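PDB 3HM2: precorrin-6Y C5,15-methyltransferase, which probably transfers methyl groups from S-adenosyl-L-methionine in adenosylcobalamin (cobalamin) biosynthesis, this chain being the C-terminal methyltransferase domain of a longer protein. Local coordinates for residues E56-E59 against E60-E63; G108-A111 against A112-R116. All coordinates share one frame; numbering follows the deposited sequence.

Contact 1: residues E56-E59 against E60-E63; sequences EISE and ERRE
Ser58 OG takes the amide of Arg61, three residues on, and so N-caps helix 59-70, just after strand 50-55 of a Rossmann-like methyltransferase domain. Arg61 N donates to Ser58 OG over 3.2 Å, and Arg62 N donates to Ser58 O over 3.1 Å at 161°, so side chain and carbonyl of one residue hold two consecutive amides of the first turn. With OG anti to its own N and beside the carbonyl carbon (chi1 179°), the hydroxyl faces these amides.

The tighter packing is between Glu56, Ser58 and the two arginines. The carboxylate of Glu56 folds round so that OE2 accepts from Ser58 N, 3.0 Å away, through its anti lone pair, while OE1 has a weak hydrogen bond to Ser36. Glu56 CD packs on Arg61 CB at 3.5 Å, and Glu56 CB on Arg62 CG at 3.7 Å. A bend at chi3 (-70°) brings Arg62 NH1 to the loop, where it makes a weak bond to Ile57 O at 2.6 Å; Glu59 CA lies over one face of the guanidinium.

The outer side is exposed. Glu59 and Glu63 are calcium ligands, and Glu60 and Glu63 magnesium ligands, seen for this protein. Without metal in this model, Glu59 OE1 and Glu60 OE2 are 2.8 Å apart, two acceptors of like charge whose probable repulsion a cation could relieve.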
loop_
_atom_site.group_PDB
_atom_site.type_symbol
_atom_site.label_atom_id
_atom_site.label_comp_id
_atom_site.label_asym_id
_atom_site.label_seq_id
_atom_site.Cartn_x
_atom_site.Cartn_y
_atom_site.Cartn_z
ATOM N N GLU A 56 -28.062 18.098 -1.460
ATOM C CA GLU A 56 -27.116 18.975 -2.150
ATOM C C GLU A 56 -27.454 20.455 -1.892
ATOM O O GLU A 56 -28.607 20.870 -1.963
ATOM C CB GLU A 56 -27.116 18.662 -3.657
ATOM C CG GLU A 56 -26.421 19.682 -4.556
ATOM C CD GLU A 56 -24.929 19.774 -4.321
ATOM O OE1 GLU A 56 -24.271 18.711 -4.299
ATOM O OE2 GLU A 56 -24.406 20.906 -4.155
ATOM N N ILE A 57 -26.439 21.253 -1.598
ATOM C CA ILE A 57 -26.641 22.674 -1.340
ATOM C C ILE A 57 -26.958 23.519 -2.594
ATOM O O ILE A 57 -27.836 24.406 -2.535
ATOM C CB ILE A 57 -25.432 23.245 -0.581
ATOM C CG1 ILE A 57 -25.041 24.619 -1.138
ATOM C CG2 ILE A 57 -24.255 22.262 -0.653
ATOM C CD1 ILE A 57 -23.665 25.107 -0.701
ATOM N N SER A 58 -26.264 23.224 -3.706
ATOM C CA SER A 58 -26.278 24.031 -4.955
ATOM C C SER A 58 -27.565 23.892 -5.765
ATOM O O SER A 58 -27.913 22.782 -6.141
ATOM C CB SER A 58 -25.088 23.617 -5.842
ATOM O OG SER A 58 -25.024 24.316 -7.076
ATOM N N GLU A 59 -28.272 24.987 -6.061
ATOM C CA GLU A 59 -29.474 24.824 -6.885
ATOM C C GLU A 59 -29.099 24.158 -8.216
ATOM O O GLU A 59 -29.803 23.265 -8.664
ATOM C CB GLU A 59 -30.340 26.104 -7.040
ATOM C CG GLU A 59 -29.626 27.375 -7.498
ATOM C CD GLU A 59 -30.589 28.539 -7.782
ATOM O OE1 GLU A 59 -30.208 29.464 -8.538
ATOM O OE2 GLU A 59 -31.725 28.523 -7.255
ATOM N N GLU A 60 -27.951 24.535 -8.786
ATOM C CA GLU A 60 -27.500 24.026 -10.095
ATOM C C GLU A 60 -27.047 22.542 -10.065
ATOM O O GLU A 60 -27.196 21.813 -11.060
ATOM C CB GLU A 60 -26.393 24.928 -10.708
ATOM C CG GLU A 60 -26.319 26.365 -10.152
ATOM C CD GLU A 60 -27.564 27.208 -10.464
ATOM O OE1 GLU A 60 -28.078 27.131 -11.598
ATOM O OE2 GLU A 60 -28.020 27.962 -9.576
ATOM N N ARG A 61 -26.494 22.103 -8.934
ATOM C CA ARG A 61 -26.080 20.709 -8.780
ATOM C C ARG A 61 -27.275 19.765 -8.529
ATOM O O ARG A 61 -27.239 18.603 -8.952
ATOM C CB ARG A 61 -25.017 20.555 -7.682
ATOM C CG ARG A 61 -23.634 21.173 -8.002
ATOM C CD ARG A 61 -22.552 20.489 -7.197
ATOM N NE ARG A 61 -21.179 20.888 -7.523
ATOM C CZ ARG A 61 -20.282 20.099 -8.121
ATOM N NH1 ARG A 61 -20.612 18.866 -8.507
ATOM N NH2 ARG A 61 -19.054 20.549 -8.346
ATOM N N ARG A 62 -28.320 20.251 -7.840
ATOM C CA ARG A 62 -29.539 19.449 -7.612
ATOM C C ARG A 62 -30.230 19.190 -8.947
ATOM O O ARG A 62 -30.793 18.108 -9.168
ATOM C CB ARG A 62 -30.533 20.136 -6.662
ATOM C CG ARG A 62 -30.097 20.218 -5.197
ATOM C CD ARG A 62 -31.257 20.587 -4.229
ATOM N NE ARG A 62 -31.756 21.969 -4.314
ATOM C CZ ARG A 62 -31.075 23.064 -3.951
ATOM N NH1 ARG A 62 -29.836 22.968 -3.490
ATOM N NH2 ARG A 62 -31.621 24.272 -4.064
ATOM N N GLU A 63 -30.182 20.192 -9.830
ATOM C CA GLU A 63 -30.783 20.113 -11.169
ATOM C C GLU A 63 -30.120 19.035 -12.049
ATOM O O GLU A 63 -30.771 18.444 -12.913
ATOM C CB GLU A 63 -30.776 21.492 -11.877
ATOM C CG GLU A 63 -31.944 22.441 -11.519
ATOM C CD GLU A 63 -31.917 23.759 -12.301
ATOM O OE1 GLU A 63 -31.380 23.788 -13.430
ATOM O OE2 GLU A 63 -32.438 24.770 -11.781
#

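Contact 2: residues G108-A111 against A112-R116; sequences GVFA and AAWKR
Gly108 O accepts from Ala112 N at 3.2 Å, opening the i to i+4 ladder of the short helix 109-115, which precedes strand 122-127 in the alpha/beta fold. Gly108 occupies the N-cap with a positive phi of 108°, and the donor lies nearly in line with its carbonyl. Ala112 CB also sits against this oxygen.

At Val109 the next rung is short, Val109 O to Ala113 N 2.6 Å, with the donor tilted out of the carbonyl plane. The Val109 side chain points away from 112-116 and touches Ile32 of strand 27-32 and Pro85; Ala113 also touches Ile32.

Phe110 carries the side-chain contact. Its CG stands anti to the backbone N (chi1 173°), as does that of Trp114, and the two rings run alongside each other in the same direction. Their planes are only 14° apart, but the phenyl and the five-membered ring are slid past each other, with centroids 5.0 Å apart and little overlap. Phe110 CZ comes closest to the fusion carbon Trp114 CD2, 3.8 Å away, lying over the indole face near its rim. In return, Trp114 CB makes a CH-pi contact over the phenyl face, 4.1 Å from the centroid.

Ala111 closes the ladder, its O accepting from Lys115 N at 2.8 Å. Beyond the pair, Trp114 meets the ring of Phe143 and takes a cation-pi contact from Lys177. The chemistry thus implies a slid aromatic pair, probably held mainly by dispersion and CH-pi contact, whose indole also offers its pi electrons to a cation.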
loop_
_atom_site.group_PDB
_atom_site.type_symbol
_atom_site.label_atom_id
_atom_site.label_comp_id
_atom_site.label_asym_id
_atom_site.label_seq_id
_atom_site.Cartn_x
_atom_site.Cartn_y
_atom_site.Cartn_z
ATOM N N GLY A 108 -22.060 19.479 12.275
ATOM C CA GLY A 108 -23.427 19.103 12.605
ATOM C C GLY A 108 -24.030 17.953 11.834
ATOM O O GLY A 108 -24.910 17.257 12.335
ATOM N N VAL A 109 -23.556 17.754 10.613
ATOM C CA VAL A 109 -24.186 16.822 9.678
ATOM C C VAL A 109 -24.406 15.440 10.284
ATOM O O VAL A 109 -25.478 14.862 10.142
ATOM C CB VAL A 109 -23.353 16.666 8.379
ATOM C CG1 VAL A 109 -24.033 15.719 7.426
ATOM C CG2 VAL A 109 -23.127 18.012 7.733
ATOM N N PHE A 110 -23.392 14.922 10.969
ATOM C CA PHE A 110 -23.448 13.561 11.473
ATOM C C PHE A 110 -24.405 13.354 12.639
ATOM O O PHE A 110 -25.327 12.548 12.542
ATOM C CB PHE A 110 -22.060 13.016 11.837
ATOM C CG PHE A 110 -22.112 11.670 12.523
ATOM C CD1 PHE A 110 -22.041 10.492 11.781
ATOM C CD2 PHE A 110 -22.281 11.587 13.911
ATOM C CE1 PHE A 110 -22.113 9.267 12.412
ATOM C CE2 PHE A 110 -22.355 10.365 14.558
ATOM C CZ PHE A 110 -22.264 9.205 13.817
ATOM N N ALA A 111 -24.182 14.047 13.748
ATOM C CA ALA A 111 -25.053 13.852 14.894
ATOM C C ALA A 111 -26.470 13.962 14.374
ATOM O O ALA A 111 -27.312 13.106 14.612
ATOM C CB ALA A 111 -24.771 14.876 15.965
ATOM N N ALA A 112 -26.711 14.995 13.587
ATOM C CA ALA A 112 -27.990 15.127 12.921
ATOM C C ALA A 112 -28.331 13.885 12.065
ATOM O O ALA A 112 -29.264 13.145 12.362
ATOM C CB ALA A 112 -27.978 16.367 12.075
ATOM N N ALA A 113 -27.590 13.644 10.997
ATOM C CA ALA A 113 -27.856 12.442 10.225
ATOM C C ALA A 113 -28.178 11.310 11.191
ATOM O O ALA A 113 -29.105 10.548 10.976
ATOM C CB ALA A 113 -26.666 12.081 9.352
ATOM N N TRP A 114 -27.426 11.246 12.287
ATOM C CA TRP A 114 -27.407 10.079 13.159
ATOM C C TRP A 114 -28.668 9.892 13.995
ATOM O O TRP A 114 -29.195 8.779 14.118
ATOM C CB TRP A 114 -26.201 10.170 14.070
ATOM C CG TRP A 114 -26.013 9.012 14.983
ATOM C CD1 TRP A 114 -26.100 9.023 16.340
ATOM C CD2 TRP A 114 -25.670 7.677 14.612
ATOM N NE1 TRP A 114 -25.838 7.772 16.843
ATOM C CE2 TRP A 114 -25.565 6.928 15.805
ATOM C CE3 TRP A 114 -25.434 7.041 13.393
ATOM C CZ2 TRP A 114 -25.235 5.578 15.812
ATOM C CZ3 TRP A 114 -25.096 5.696 13.404
ATOM C CH2 TRP A 114 -25.001 4.980 14.605
ATOM N N LYS A 115 -29.144 10.983 14.578
ATOM C CA LYS A 115 -30.339 10.938 15.405
ATOM C C LYS A 115 -31.460 10.246 14.617
ATOM O O LYS A 115 -32.403 9.675 15.194
ATOM C CB LYS A 115 -30.757 12.364 15.799
ATOM C CG LYS A 115 -31.720 13.016 14.779
ATOM C CD LYS A 115 -31.698 14.546 14.754
ATOM C CE LYS A 115 -31.178 15.105 13.417
ATOM N NZ LYS A 115 -32.193 15.166 12.338
ATOM N N ARG A 116 -31.348 10.289 13.291
ATOM C CA ARG A 116 -32.455 9.889 12.438
ATOM C C ARG A 116 -32.425 8.384 12.168
ATOM O O ARG A 116 -33.415 7.799 11.718
ATOM C CB ARG A 116 -32.480 10.712 11.140
ATOM C CG ARG A 116 -32.692 12.211 11.326
ATOM C CD ARG A 116 -34.118 12.557 11.775
ATOM N NE ARG A 116 -35.106 11.891 10.926
ATOM C CZ ARG A 116 -35.841 12.491 9.995
ATOM N NH1 ARG A 116 -35.744 13.803 9.791
ATOM N NH2 ARG A 116 -36.683 11.772 9.272
#

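Contact 1 and contact 2 are separate surface sites of one alpha/beta domain, met in series along the chain. Their centres are 21 Å apart and their nearest atoms about 9 Å, with no touch. Contact 1 starts a helix directly after strand 50-55, and contact 2 lies on a helix between strands 97-100 and 122-127; in the sheet, strands 27-32 and 97-100 come between 50-55 and 122-127. The two differ in chemistry: capping bonds, arginines and metal-binding glutamates in 56-63, an aromatic pair in 108-116, away from the metal sites. The Glu56 side chain lies near, without touching, a GxGxxA-type loop, which in this class of methyltransferase probably borders the S-adenosylmethionine site.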